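Local coordinates for protein hypothetical glycoside hydrolase (Parabacteroides distasonis, PDB 3TAW) that is of unproven function but is probably a carbohydrate-active enzyme built as a five-bladed beta-propeller, as in related glycoside hydrolase families, at residues Pro143-Ala148 and Pro161-Ala166; Tyr199-Gly204 and Ile217-Leu222; Lys206-Ala211 and Thr245-Pro250; Ile258-Asn263 and Ala286-Asn291. One frame throughout, in Å; residues are numbered along the deposited sequence. Where two conformers were deposited one is given.

Contact 1: residues Pro143-Ala148 and Pro161-Ala166; sequences PRLAVA and PAFEKA. With EDO (1,2-ethanediol), chain K; EDO (1,2-ethanediol), chain L.
Leu145 O is gripped from several directions. Ala162 N donates a short, nearly straight bond to Leu145 O (2.7 Å, 164° at the hydrogen), coming in tilted by 26° from the carbonyl plane. A 1,2-ethanediol hydroxyl, O2, gives Leu145 O a second hydrogen bond of 2.9 Å, and Pro161 CA adds a C-H...O contact to the same oxygen. That hydroxyl in turn accepts from Phe163 N at 3.0 Å, so the diol, probably from the crystallisation liquor, bridges the strand to the turn beyond it. The setting is the edge of a four-stranded antiparallel sheet, probably one propeller blade: strand 143-150 pairs with the end strand 157-161. Ala146 and Pro161 form an antiparallel non-hydrogen-bonded pair, after which the second segment leaves the strand in a type I beta turn, Pro161-Glu164. Apolar groups close around the turn. With CG anti to the backbone N (chi1 -173°), Leu145 sends CD2 obliquely to Phe163 CZ, 3.9 Å. Ala162 CB packs on Val147 CG2 (3.9 Å). Arg144 runs extended beside Pro161, Arg144 CD 4.1 Å from Pro161 CG. Its guanidinium carries a second ethanediol over one face and is held by Lys172 O and Asp173; that diol donates from O1 to Glu164 OE1, 2.8 Å.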
loop_
_atom_site.group_PDB
_atom_site.type_symbol
_atom_site.label_atom_id
_atom_site.label_comp_id
_atom_site.label_asym_id
_atom_site.label_seq_id
_atom_site.Cartn_x
_atom_site.Cartn_y
_atom_site.Cartn_z
ATOM N N PRO A 143 5.143 13.423 -6.626
ATOM C CA PRO A 143 4.297 12.605 -5.777
ATOM C C PRO A 143 4.699 12.785 -4.323
ATOM O O PRO A 143 5.893 12.801 -3.993
ATOM C CB PRO A 143 4.573 11.177 -6.264
ATOM C CG PRO A 143 5.976 11.238 -6.771
ATOM C CD PRO A 143 6.220 12.628 -7.244
ATOM N N ARG A 144 3.709 12.958 -3.452
ATOM C CA ARG A 144 3.994 13.208 -2.047
ATOM C C ARG A 144 3.179 12.285 -1.164
ATOM O O ARG A 144 1.962 12.170 -1.318
ATOM C CB ARG A 144 3.725 14.647 -1.645
ATOM C CG ARG A 144 4.574 15.696 -2.399
ATOM C CD ARG A 144 4.290 17.082 -1.854
ATOM N NE ARG A 144 5.192 18.100 -2.388
ATOM C CZ ARG A 144 5.021 18.759 -3.529
ATOM N NH1 ARG A 144 3.976 18.517 -4.305
ATOM N NH2 ARG A 144 5.928 19.660 -3.912
ATOM N N LEU A 145 3.864 11.638 -0.235
ATOM C CA LEU A 145 3.191 10.833 0.774
ATOM C C LEU A 145 2.439 11.765 1.718
ATOM O O LEU A 145 3.037 12.680 2.296
ATOM C CB LEU A 145 4.246 10.036 1.545
ATOM C CG LEU A 145 3.805 9.003 2.547
ATOM C CD1 LEU A 145 2.987 7.851 1.870
ATOM C CD2 LEU A 145 5.056 8.477 3.255
ATOM N N ALA A 146 1.155 11.507 1.922
ATOM C CA ALA A 146 0.327 12.363 2.759
ATOM C C ALA A 146 -0.541 11.523 3.691
ATOM O O ALA A 146 -0.685 10.309 3.513
ATOM C CB ALA A 146 -0.534 13.314 1.869
ATOM N N VAL A 147 -1.102 12.184 4.692
ATOM C CA VAL A 147 -1.847 11.535 5.759
ATOM C C VAL A 147 -3.264 12.085 5.883
ATOM O O VAL A 147 -3.480 13.302 5.815
ATOM C CB VAL A 147 -1.143 11.743 7.120
ATOM C CG1 VAL A 147 -1.857 10.952 8.236
ATOM C CG2 VAL A 147 0.360 11.332 7.040
ATOM N N ALA A 148 -4.228 11.193 6.083
ATOM C CA ALA A 148 -5.574 11.600 6.434
ATOM C C ALA A 148 -6.096 10.664 7.501
ATOM O O ALA A 148 -5.645 9.503 7.605
ATOM C CB ALA A 148 -6.498 11.635 5.156
ATOM N N PRO A 161 1.179 16.480 3.470
ATOM C CA PRO A 161 2.332 15.595 3.335
ATOM C C PRO A 161 2.934 15.161 4.660
ATOM O O PRO A 161 3.065 15.974 5.592
ATOM C CB PRO A 161 3.336 16.454 2.544
ATOM C CG PRO A 161 2.455 17.392 1.745
ATOM C CD PRO A 161 1.322 17.707 2.660
ATOM N N ALA A 162 3.292 13.880 4.747
ATOM C CA ALA A 162 3.841 13.298 5.966
ATOM C C ALA A 162 5.162 13.955 6.380
ATOM O O ALA A 162 5.474 14.017 7.578
ATOM C CB ALA A 162 4.042 11.810 5.780
ATOM N N PHE A 163 5.927 14.426 5.393
ATOM C CA PHE A 163 7.262 15.010 5.660
ATOM C C PHE A 163 7.312 16.527 5.416
ATOM O O PHE A 163 8.397 17.101 5.164
ATOM C CB PHE A 163 8.332 14.312 4.803
ATOM C CG PHE A 163 8.283 12.795 4.847
ATOM C CD1 PHE A 163 8.064 12.110 6.034
ATOM C CD2 PHE A 163 8.504 12.049 3.702
ATOM C CE1 PHE A 163 8.043 10.720 6.061
ATOM C CE2 PHE A 163 8.465 10.644 3.727
ATOM C CZ PHE A 163 8.237 9.991 4.895
ATOM N N GLU A 164 6.156 17.183 5.506
ATOM C CA GLU A 164 6.076 18.634 5.277
ATOM C C GLU A 164 6.983 19.379 6.249
ATOM O O GLU A 164 7.740 20.270 5.847
ATOM C CB GLU A 164 4.628 19.133 5.423
ATOM C CG GLU A 164 4.423 20.621 5.038
ATOM C CD GLU A 164 4.569 20.904 3.549
ATOM O OE1 GLU A 164 4.434 19.974 2.720
ATOM O OE2 GLU A 164 4.780 22.089 3.183
ATOM N N LYS A 165 6.913 19.017 7.528
ATOM C CA LYS A 165 7.573 19.803 8.579
ATOM C C LYS A 165 9.016 19.382 8.893
ATOM O O LYS A 165 9.835 20.234 9.254
ATOM C CB LYS A 165 6.753 19.769 9.880
ATOM C CG LYS A 165 5.355 20.366 9.754
ATOM C CD LYS A 165 4.772 20.702 11.140
ATOM C CE LYS A 165 3.347 21.208 11.062
ATOM N NZ LYS A 165 2.396 20.133 10.634
ATOM N N ALA A 166 9.297 18.082 8.795
ATOM C CA ALA A 166 10.557 17.485 9.288
ATOM C C ALA A 166 11.786 18.210 8.777
ATOM O O ALA A 166 11.892 18.510 7.591
ATOM C CB ALA A 166 10.645 16.003 8.904
HETATM C C1 EDO K . 7.475 14.693 0.896
HETATM O O1 EDO K . 7.166 14.235 -0.405
HETATM C C2 EDO K . 6.266 14.938 1.810
HETATM O O2 EDO K . 5.712 13.794 2.462
HETATM C C1 EDO L . 3.722 21.349 -0.781
HETATM O O1 EDO L . 3.277 20.477 0.269
HETATM C C2 EDO L . 5.144 21.827 -0.524
HETATM O O2 EDO L . 5.230 22.614 0.665
#

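Contact 2: residues Tyr199-Gly204 and Ile217-Leu222; sequences YFMYWG and IDWDPL
Met201, present as selenomethionine, lies over the indole of Trp219 in a Met-aromatic contact. In the conformer described, one of two in the model, Met201 SE sits 3.8 Å from the centroid of the Trp219 six-membered ring and only 9° off its normal. CG takes part as well: as a CH-pi donor it stands over the same ring, closer to the rim, with Met201 CG 3.6 Å from Trp219 CZ3. What makes this possible is chi1 of 63°, with CG between the backbone N and carbonyl carbon, the crowded position; beyond it the chain is extended and carries SE across the ring to CE, near Trp219 CG.

The remaining touches are plain apolar ones. Tyr199 CB meets Trp219 CH2 at 3.8 Å while the phenol leads off elsewhere, and Phe200 CA lies at the indole edge, in its plane. Further along, Leu222 CD2 approaches the Phe200 ring obliquely, 4.2 Å from Phe200 CZ.

Topologically, strands 199-203 and 220-221 both pair antiparallel with 209-213, which lies between them; 199-203 is flanked on its other side by 179-186. The Trp219 side chain spans the gap between the two segments.

The polar atoms of the second segment find partners outside the contact. Trp219 NE1 makes a weak hydrogen bond to Leu216 O, and Asp218 is salt-bridged to Lys165. Between the two segments, then, cohesion is chiefly dispersion, the Met201 chain with its selenium over the indole face plus the smaller apolar touches, with no hydrogen bond between them to dictate direction.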
loop_
_atom_site.group_PDB
_atom_site.type_symbol
_atom_site.label_atom_id
_atom_site.label_comp_id
_atom_site.label_asym_id
_atom_site.label_seq_id
_atom_site.Cartn_x
_atom_site.Cartn_y
_atom_site.Cartn_z
ATOM N N TYR A 199 5.550 6.070 17.031
ATOM C CA TYR A 199 4.928 5.432 15.875
ATOM C C TYR A 199 6.021 5.251 14.840
ATOM O O TYR A 199 6.959 6.049 14.771
ATOM C CB TYR A 199 3.793 6.276 15.338
ATOM C CG TYR A 199 2.689 6.421 16.350
ATOM C CD1 TYR A 199 1.889 5.342 16.677
ATOM C CD2 TYR A 199 2.464 7.624 17.002
ATOM C CE1 TYR A 199 0.879 5.451 17.602
ATOM C CE2 TYR A 199 1.444 7.736 17.953
ATOM C CZ TYR A 199 0.659 6.640 18.238
ATOM O OH TYR A 199 -0.375 6.718 19.166
ATOM N N PHE A 200 5.907 4.206 14.034
ATOM C CA PHE A 200 6.980 3.852 13.110
ATOM C C PHE A 200 6.402 3.407 11.783
ATOM O O PHE A 200 5.398 2.721 11.747
ATOM C CB PHE A 200 7.834 2.710 13.699
ATOM C CG PHE A 200 9.182 2.538 13.038
ATOM C CD1 PHE A 200 9.319 1.756 11.915
ATOM C CD2 PHE A 200 10.318 3.142 13.562
ATOM C CE1 PHE A 200 10.558 1.592 11.297
ATOM C CE2 PHE A 200 11.555 2.986 12.941
ATOM C CZ PHE A 200 11.675 2.212 11.821
HETATM N N MSE A 201 7.043 3.799 10.686
HETATM C CA MSE A 201 6.689 3.221 9.404
HETATM C C MSE A 201 7.915 2.967 8.549
HETATM O O MSE A 201 8.961 3.611 8.711
HETATM C CB MSE A 201 5.668 4.091 8.657
HETATM C CG MSE A 201 6.169 5.451 8.292
HETATM SE SE MSE A 201 4.796 6.536 7.448
HETATM C CE MSE A 201 6.005 7.884 6.778
ATOM N N TYR A 202 7.775 1.965 7.685
ATOM C CA TYR A 202 8.688 1.725 6.573
ATOM C C TYR A 202 8.043 2.407 5.380
ATOM O O TYR A 202 6.800 2.377 5.231
ATOM C CB TYR A 202 8.884 0.213 6.327
ATOM C CG TYR A 202 9.419 -0.479 7.542
ATOM C CD1 TYR A 202 8.557 -0.982 8.515
ATOM C CD2 TYR A 202 10.785 -0.609 7.749
ATOM C CE1 TYR A 202 9.045 -1.594 9.662
ATOM C CE2 TYR A 202 11.287 -1.213 8.910
ATOM C CZ TYR A 202 10.412 -1.697 9.859
ATOM O OH TYR A 202 10.863 -2.304 11.011
ATOM N N TRP A 203 8.831 3.064 4.544
ATOM C CA TRP A 203 8.247 3.684 3.358
ATOM C C TRP A 203 9.244 3.694 2.211
ATOM O O TRP A 203 10.456 3.551 2.413
ATOM C CB TRP A 203 7.726 5.101 3.690
ATOM C CG TRP A 203 8.837 6.065 3.961
ATOM C CD1 TRP A 203 9.500 6.246 5.137
ATOM C CD2 TRP A 203 9.467 6.912 3.005
ATOM N NE1 TRP A 203 10.480 7.185 4.984
ATOM C CE2 TRP A 203 10.484 7.615 3.677
ATOM C CE3 TRP A 203 9.255 7.158 1.650
ATOM C CZ2 TRP A 203 11.308 8.540 3.035
ATOM C CZ3 TRP A 203 10.055 8.073 1.010
ATOM C CH2 TRP A 203 11.091 8.752 1.700
ATOM N N GLY A 204 8.727 3.848 1.003
ATOM C CA GLY A 204 9.575 4.037 -0.165
ATOM C C GLY A 204 9.292 3.092 -1.309
ATOM O O GLY A 204 8.633 2.061 -1.141
ATOM N N ILE A 217 0.783 12.136 12.220
ATOM C CA ILE A 217 0.586 13.018 11.063
ATOM C C ILE A 217 1.872 13.666 10.579
ATOM O O ILE A 217 2.076 13.732 9.378
ATOM C CB ILE A 217 -0.549 14.069 11.254
ATOM C CG1 ILE A 217 -0.296 14.967 12.466
ATOM C CG2 ILE A 217 -1.874 13.364 11.387
ATOM C CD1 ILE A 217 -1.207 16.180 12.529
ATOM N N ASP A 218 2.739 14.106 11.492
ATOM C CA ASP A 218 4.033 14.649 11.135
ATOM C C ASP A 218 5.080 13.560 11.380
ATOM O O ASP A 218 5.239 13.064 12.518
ATOM C CB ASP A 218 4.352 15.867 11.978
ATOM C CG ASP A 218 3.333 16.969 11.804
ATOM O OD1 ASP A 218 3.089 17.404 10.648
ATOM O OD2 ASP A 218 2.745 17.361 12.824
ATOM N N TRP A 219 5.770 13.197 10.307
ATOM C CA TRP A 219 6.728 12.101 10.322
ATOM C C TRP A 219 8.127 12.615 10.053
ATOM O O TRP A 219 8.298 13.506 9.230
ATOM C CB TRP A 219 6.338 11.054 9.272
ATOM C CG TRP A 219 5.068 10.363 9.632
ATOM C CD1 TRP A 219 3.796 10.799 9.396
ATOM C CD2 TRP A 219 4.937 9.103 10.318
ATOM N NE1 TRP A 219 2.881 9.902 9.908
ATOM C CE2 TRP A 219 3.554 8.853 10.468
ATOM C CE3 TRP A 219 5.850 8.163 10.802
ATOM C CZ2 TRP A 219 3.065 7.703 11.094
ATOM C CZ3 TRP A 219 5.353 7.023 11.439
ATOM C CH2 TRP A 219 3.984 6.815 11.573
ATOM N N ASP A 220 9.108 12.029 10.748
ATOM C CA ASP A 220 10.526 12.354 10.589
ATOM C C ASP A 220 11.250 11.173 9.948
ATOM O O ASP A 220 11.430 10.117 10.578
ATOM C CB ASP A 220 11.168 12.644 11.944
ATOM C CG ASP A 220 10.566 13.857 12.636
ATOM O OD1 ASP A 220 10.321 14.892 11.966
ATOM O OD2 ASP A 220 10.395 13.776 13.874
ATOM N N PRO A 221 11.680 11.337 8.695
ATOM C CA PRO A 221 12.449 10.282 8.023
ATOM C C PRO A 221 13.753 10.009 8.741
ATOM O O PRO A 221 14.396 10.949 9.230
ATOM C CB PRO A 221 12.708 10.870 6.642
ATOM C CG PRO A 221 11.567 11.777 6.431
ATOM C CD PRO A 221 11.381 12.442 7.775
ATOM N N LEU A 222 14.125 8.741 8.828
ATOM C CA LEU A 222 15.399 8.378 9.420
ATOM C C LEU A 222 16.522 8.787 8.472
ATOM O O LEU A 222 16.432 8.570 7.261
ATOM C CB LEU A 222 15.446 6.885 9.675
ATOM C CG LEU A 222 14.903 6.403 11.019
ATOM C CD1 LEU A 222 13.631 7.062 11.428
ATOM C CD2 LEU A 222 14.830 4.889 11.067
#

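Contact 3: residues Lys206-Ala211 and Thr245-Pro250; sequences KNVYAA and TECGPP
Asn207, whose backbone meets Thr245, also lies on the Tyr209 ring: Asn207 CB stands 3.8 Å above one face of the phenol, offset toward its rim. The amide then reaches the far end of that ring, Asn207 ND2 donating to Tyr209 OH at 3.0 Å with the hydroxyl 16° out of the amide plane. Asn207 OD1 is taken by Ser234 OG, so both ends of the amide are fixed, and the Tyr209 ring meets Trp203 as well.

Across the contact the side chains that touch are smaller. Thr245 OG1 occupies the position between its backbone N and carbonyl carbon (chi1 54°), which sets it against Asn207 CA at 3.4 Å. Val208 crosses Thr245 at about a right angle; Val208 CG2 reaches Thr245 O at 3.6 Å, while Val208 CG1 meets Cys247 SG at 4.1 Å.

The chain leading into strand 209-213 thus packs on strand 244-254, although 199-203 and 179-186 lie between those strands in the sheet. This is consistent with packing between consecutive propeller blades, and Tyr202 touches both Val208 and Cys247. The two segments meet through van der Waals contact alone, Val208 and the Asn207 backbone against a hydroxyl, a carbonyl and a thiol, while the directional bonds that fix the Asn207 amide go to Tyr209 and Ser234, not across the contact.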
loop_
_atom_site.group_PDB
_atom_site.type_symbol
_atom_site.label_atom_id
_atom_site.label_comp_id
_atom_site.label_asym_id
_atom_site.label_seq_id
_atom_site.Cartn_x
_atom_site.Cartn_y
_atom_site.Cartn_z
ATOM N N LYS A 206 12.103 3.181 -4.288
ATOM C CA LYS A 206 13.435 2.885 -4.806
ATOM C C LYS A 206 14.337 2.171 -3.786
ATOM O O LYS A 206 15.294 1.523 -4.172
ATOM C CB LYS A 206 14.121 4.171 -5.252
ATOM C CG LYS A 206 13.422 4.891 -6.397
ATOM C CD LYS A 206 14.117 6.216 -6.727
ATOM C CE LYS A 206 13.865 6.696 -8.158
ATOM N NZ LYS A 206 12.511 6.358 -8.704
ATOM N N ASN A 207 14.060 2.390 -2.499
ATOM C CA ASN A 207 14.666 1.684 -1.379
ATOM C C ASN A 207 13.605 1.618 -0.287
ATOM O O ASN A 207 12.603 2.319 -0.364
ATOM C CB ASN A 207 15.878 2.457 -0.822
ATOM C CG ASN A 207 16.940 2.710 -1.858
ATOM O OD1 ASN A 207 17.799 1.861 -2.080
ATOM N ND2 ASN A 207 16.903 3.894 -2.495
ATOM N N VAL A 208 13.848 0.802 0.735
ATOM C CA VAL A 208 13.037 0.814 1.939
ATOM C C VAL A 208 13.686 1.780 2.954
ATOM O O VAL A 208 14.805 1.555 3.461
ATOM C CB VAL A 208 12.872 -0.599 2.514
ATOM C CG1 VAL A 208 12.132 -0.552 3.856
ATOM C CG2 VAL A 208 12.123 -1.480 1.503
ATOM N N TYR A 209 12.985 2.874 3.202
ATOM C CA TYR A 209 13.366 3.900 4.153
ATOM C C TYR A 209 12.488 3.742 5.401
ATOM O O TYR A 209 11.658 2.830 5.479
ATOM C CB TYR A 209 13.089 5.291 3.540
ATOM C CG TYR A 209 13.721 5.550 2.191
ATOM C CD1 TYR A 209 15.080 5.789 2.070
ATOM C CD2 TYR A 209 12.957 5.585 1.027
ATOM C CE1 TYR A 209 15.654 6.051 0.832
ATOM C CE2 TYR A 209 13.533 5.853 -0.215
ATOM C CZ TYR A 209 14.871 6.077 -0.310
ATOM O OH TYR A 209 15.464 6.357 -1.542
ATOM N N ALA A 210 12.643 4.635 6.379
ATOM C CA ALA A 210 11.747 4.615 7.529
ATOM C C ALA A 210 11.483 6.011 8.070
ATOM O O ALA A 210 12.130 6.963 7.642
ATOM C CB ALA A 210 12.302 3.703 8.634
ATOM N N ALA A 211 10.519 6.112 8.988
ATOM C CA ALA A 211 10.213 7.372 9.640
ATOM C C ALA A 211 9.534 7.121 10.953
ATOM O O ALA A 211 8.892 6.088 11.147
ATOM C CB ALA A 211 9.323 8.245 8.747
ATOM N N THR A 245 12.292 -1.842 -4.439
ATOM C CA THR A 245 11.824 -2.484 -3.192
ATOM C C THR A 245 10.765 -1.562 -2.563
ATOM O O THR A 245 11.086 -0.632 -1.806
ATOM C CB THR A 245 12.958 -2.710 -2.182
ATOM O OG1 THR A 245 13.642 -1.474 -1.950
ATOM C CG2 THR A 245 13.955 -3.752 -2.701
ATOM N N GLU A 246 9.507 -1.797 -2.920
ATOM C CA GLU A 246 8.435 -0.850 -2.624
ATOM C C GLU A 246 7.507 -1.404 -1.541
ATOM O O GLU A 246 6.880 -2.474 -1.703
ATOM C CB GLU A 246 7.645 -0.507 -3.893
ATOM C CG GLU A 246 6.569 0.526 -3.679
ATOM C CD GLU A 246 6.082 1.168 -4.959
ATOM O OE1 GLU A 246 6.300 0.566 -6.039
ATOM O OE2 GLU A 246 5.512 2.281 -4.876
ATOM N N CYS A 247 7.409 -0.671 -0.439
ATOM C CA CYS A 247 6.642 -1.126 0.703
ATOM C C CYS A 247 5.196 -1.463 0.318
ATOM O O CYS A 247 4.617 -0.846 -0.558
ATOM C CB CYS A 247 6.676 -0.081 1.805
ATOM S SG CYS A 247 8.308 0.138 2.505
ATOM N N GLY A 248 4.652 -2.481 0.985
ATOM C CA GLY A 248 3.334 -3.007 0.687
ATOM C C GLY A 248 2.324 -2.588 1.753
ATOM O O GLY A 248 2.216 -1.395 2.083
ATOM N N PRO A 249 1.567 -3.547 2.305
ATOM C CA PRO A 249 0.626 -3.200 3.344
ATOM C C PRO A 249 1.314 -2.800 4.652
ATOM O O PRO A 249 2.546 -2.872 4.757
ATOM C CB PRO A 249 -0.173 -4.503 3.539
ATOM C CG PRO A 249 0.771 -5.571 3.168
ATOM C CD PRO A 249 1.622 -5.012 2.064
ATOM N N PRO A 250 0.533 -2.387 5.661
ATOM C CA PRO A 250 1.142 -2.158 6.965
ATOM C C PRO A 250 1.958 -3.349 7.488
ATOM O O PRO A 250 1.615 -4.533 7.236
ATOM C CB PRO A 250 -0.063 -1.872 7.870
ATOM C CG PRO A 250 -1.083 -1.284 6.927
ATOM C CD PRO A 250 -0.914 -2.107 5.683
#

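Contact 4: residues Ile258-Asn263 and Ala286-Asn291; sequences IVLLYN and ALFDVN. With EDO (1,2-ethanediol), chain H; EDO (1,2-ethanediol), chain S.
Ile258 and Phe288 satisfy each other's backbone: Ile258 N donates to Phe288 O at 2.7 Å, and Phe288 N returns a bond to Ile258 O at 2.9 Å. Two residues on, Leu260 N reaches Ala286 O (2.8 Å) with an almost straight N-H, 176°, and Ala286 N donates back to Leu260 O, also at 2.8 Å. Between these hydrogen-bonded pairs Val259 and Leu287 form a non-hydrogen-bonded one, their backbones turned to the flanking strands: Val259 bonds with Ile252, Leu287 with Ile297 and Gly298. This is a regular antiparallel ladder, consistent with a propeller blade, strands 257-265 and 281-288 being the two middle members between 244-254 and 296-299. On one face Val259 CG2 packs obliquely on Leu287 CD1, 3.7 Å; on the other Leu260 CD2 meets the edge of the Phe288 ring, itself stacked on Tyr202. Tyr262 sets its ring edge against Ala286, and its hydroxyl is hydrogen-bonded to Asp241 OD2. Past the strand end, Asp289 OD2 accepts from Asn291 N in an Asx turn (2.9 Å), Asn291 N meeting it from above the carboxylate plane; Asn292 N also bonds to OD2. Asp289 OD1 takes a bond from O1 of a 1,2-ethanediol, which itself accepts from Val290 N at 2.9 Å.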
loop_
_atom_site.group_PDB
_atom_site.type_symbol
_atom_site.label_atom_id
_atom_site.label_comp_id
_atom_site.label_asym_id
_atom_site.label_seq_id
_atom_site.Cartn_x
_atom_site.Cartn_y
_atom_site.Cartn_z
ATOM N N ILE A 258 9.488 -7.732 13.129
ATOM C CA ILE A 258 8.511 -6.930 12.400
ATOM C C ILE A 258 8.508 -7.412 10.957
ATOM O O ILE A 258 9.528 -7.360 10.273
ATOM C CB ILE A 258 8.804 -5.430 12.494
ATOM C CG1 ILE A 258 8.799 -4.959 13.954
ATOM C CG2 ILE A 258 7.779 -4.631 11.668
ATOM C CD1 ILE A 258 9.473 -3.604 14.185
ATOM N N VAL A 259 7.369 -7.927 10.517
ATOM C CA VAL A 259 7.231 -8.478 9.182
ATOM C C VAL A 259 6.765 -7.381 8.227
ATOM O O VAL A 259 5.748 -6.744 8.471
ATOM C CB VAL A 259 6.217 -9.647 9.160
ATOM C CG1 VAL A 259 6.097 -10.218 7.749
ATOM C CG2 VAL A 259 6.642 -10.746 10.158
ATOM N N LEU A 260 7.517 -7.181 7.142
ATOM C CA LEU A 260 7.169 -6.213 6.111
ATOM C C LEU A 260 6.952 -6.917 4.785
ATOM O O LEU A 260 7.877 -7.505 4.242
ATOM C CB LEU A 260 8.268 -5.159 5.967
ATOM C CG LEU A 260 8.118 -4.127 4.849
ATOM C CD1 LEU A 260 6.903 -3.194 5.154
ATOM C CD2 LEU A 260 9.451 -3.320 4.581
ATOM N N LEU A 261 5.719 -6.882 4.282
ATOM C CA LEU A 261 5.429 -7.312 2.934
ATOM C C LEU A 261 5.747 -6.152 1.989
ATOM O O LEU A 261 5.389 -5.001 2.245
ATOM C CB LEU A 261 3.961 -7.733 2.788
ATOM C CG LEU A 261 3.570 -9.161 3.180
ATOM C CD1 LEU A 261 3.900 -9.495 4.650
ATOM C CD2 LEU A 261 2.086 -9.465 2.926
ATOM N N TYR A 262 6.437 -6.463 0.900
ATOM C CA TYR A 262 6.845 -5.428 -0.056
ATOM C C TYR A 262 6.832 -5.988 -1.468
ATOM O O TYR A 262 6.681 -7.200 -1.675
ATOM C CB TYR A 262 8.202 -4.843 0.356
ATOM C CG TYR A 262 9.392 -5.740 0.114
ATOM C CD1 TYR A 262 9.799 -6.676 1.072
ATOM C CD2 TYR A 262 10.132 -5.659 -1.068
ATOM C CE1 TYR A 262 10.872 -7.484 0.856
ATOM C CE2 TYR A 262 11.227 -6.474 -1.287
ATOM C CZ TYR A 262 11.596 -7.389 -0.318
ATOM O OH TYR A 262 12.671 -8.206 -0.510
ATOM N N ASN A 263 6.970 -5.086 -2.423
ATOM C CA ASN A 263 6.872 -5.353 -3.838
ATOM C C ASN A 263 8.210 -5.133 -4.527
ATOM O O ASN A 263 8.779 -4.043 -4.454
ATOM C CB ASN A 263 5.815 -4.424 -4.403
ATOM C CG ASN A 263 4.453 -4.676 -3.766
ATOM O OD1 ASN A 263 3.859 -5.730 -4.002
ATOM N ND2 ASN A 263 3.973 -3.740 -2.926
ATOM N N ALA A 286 10.320 -8.947 4.310
ATOM C CA ALA A 286 11.481 -8.704 5.149
ATOM C C ALA A 286 11.078 -8.803 6.612
ATOM O O ALA A 286 9.905 -8.658 6.949
ATOM C CB ALA A 286 12.081 -7.340 4.861
ATOM N N LEU A 287 12.073 -9.001 7.466
ATOM C CA LEU A 287 11.898 -9.134 8.903
ATOM C C LEU A 287 12.883 -8.209 9.587
ATOM O O LEU A 287 14.084 -8.246 9.291
ATOM C CB LEU A 287 12.170 -10.570 9.335
ATOM C CG LEU A 287 11.845 -10.940 10.777
ATOM C CD1 LEU A 287 10.302 -10.897 10.935
ATOM C CD2 LEU A 287 12.437 -12.315 11.144
ATOM N N PHE A 288 12.385 -7.372 10.497
ATOM C CA PHE A 288 13.239 -6.488 11.275
ATOM C C PHE A 288 13.162 -6.815 12.756
ATOM O O PHE A 288 12.178 -7.377 13.249
ATOM C CB PHE A 288 12.829 -5.022 11.078
ATOM C CG PHE A 288 13.055 -4.514 9.681
ATOM C CD1 PHE A 288 14.257 -3.964 9.332
ATOM C CD2 PHE A 288 12.061 -4.625 8.705
ATOM C CE1 PHE A 288 14.478 -3.509 8.036
ATOM C CE2 PHE A 288 12.288 -4.164 7.405
ATOM C CZ PHE A 288 13.499 -3.618 7.089
ATOM N N ASP A 289 14.215 -6.473 13.468
ATOM C CA ASP A 289 14.266 -6.711 14.898
ATOM C C ASP A 289 13.241 -5.820 15.650
ATOM O O ASP A 289 13.028 -4.674 15.285
ATOM C CB ASP A 289 15.674 -6.450 15.388
ATOM C CG ASP A 289 15.832 -6.708 16.864
ATOM O OD1 ASP A 289 15.985 -7.904 17.226
ATOM O OD2 ASP A 289 15.843 -5.708 17.627
ATOM N N VAL A 290 12.609 -6.357 16.685
ATOM C CA VAL A 290 11.582 -5.619 17.423
ATOM C C VAL A 290 12.121 -4.456 18.254
ATOM O O VAL A 290 11.388 -3.490 18.519
ATOM C CB VAL A 290 10.723 -6.550 18.314
ATOM C CG1 VAL A 290 10.075 -7.648 17.462
ATOM C CG2 VAL A 290 11.554 -7.137 19.456
ATOM N N ASN A 291 13.387 -4.548 18.669
ATOM C CA ASN A 291 14.012 -3.529 19.515
ATOM C C ASN A 291 14.782 -2.481 18.712
ATOM O O ASN A 291 14.815 -1.310 19.082
ATOM C CB ASN A 291 14.916 -4.219 20.533
ATOM C CG ASN A 291 14.120 -5.075 21.511
ATOM O OD1 ASN A 291 14.336 -6.297 21.636
ATOM N ND2 ASN A 291 13.160 -4.455 22.159
HETATM C C1 EDO H . 12.770 -10.432 17.437
HETATM O O1 EDO H . 13.361 -9.164 17.166
HETATM C C2 EDO H . 13.710 -11.564 17.059
HETATM O O2 EDO H . 14.947 -11.372 17.763
HETATM C C1 EDO S . 10.094 -2.085 21.340
HETATM O O1 EDO S . 8.988 -1.191 21.555
HETATM C C2 EDO S . 9.585 -3.501 21.110
HETATM O O2 EDO S . 8.783 -3.529 19.921
#

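All four contacts are largely buried, but contact 3 lies nearest the middle of the chain, about 9 Å from its centre, against 14 to 15 Å for the others. Contacts 2, 3 and 4 share one curled sheet: both strands of contact 2 flank strand 209-213, which the first segment of contact 3 enters, and a probable hydrogen bond from Asn263 N to Glu246 O ties contact 3 to contact 4. Contact 1 belongs to a separate four-stranded sheet and joins contact 2 through the Lys165-Asp218 salt bridge and a probable hydrogen bond between Ala162 O and Trp219 N. Backbone pairing dominates contact 4 and begins contact 1, and diols bind at both; contacts 2 and 3, between parts not paired with each other, rely on side-chain packing.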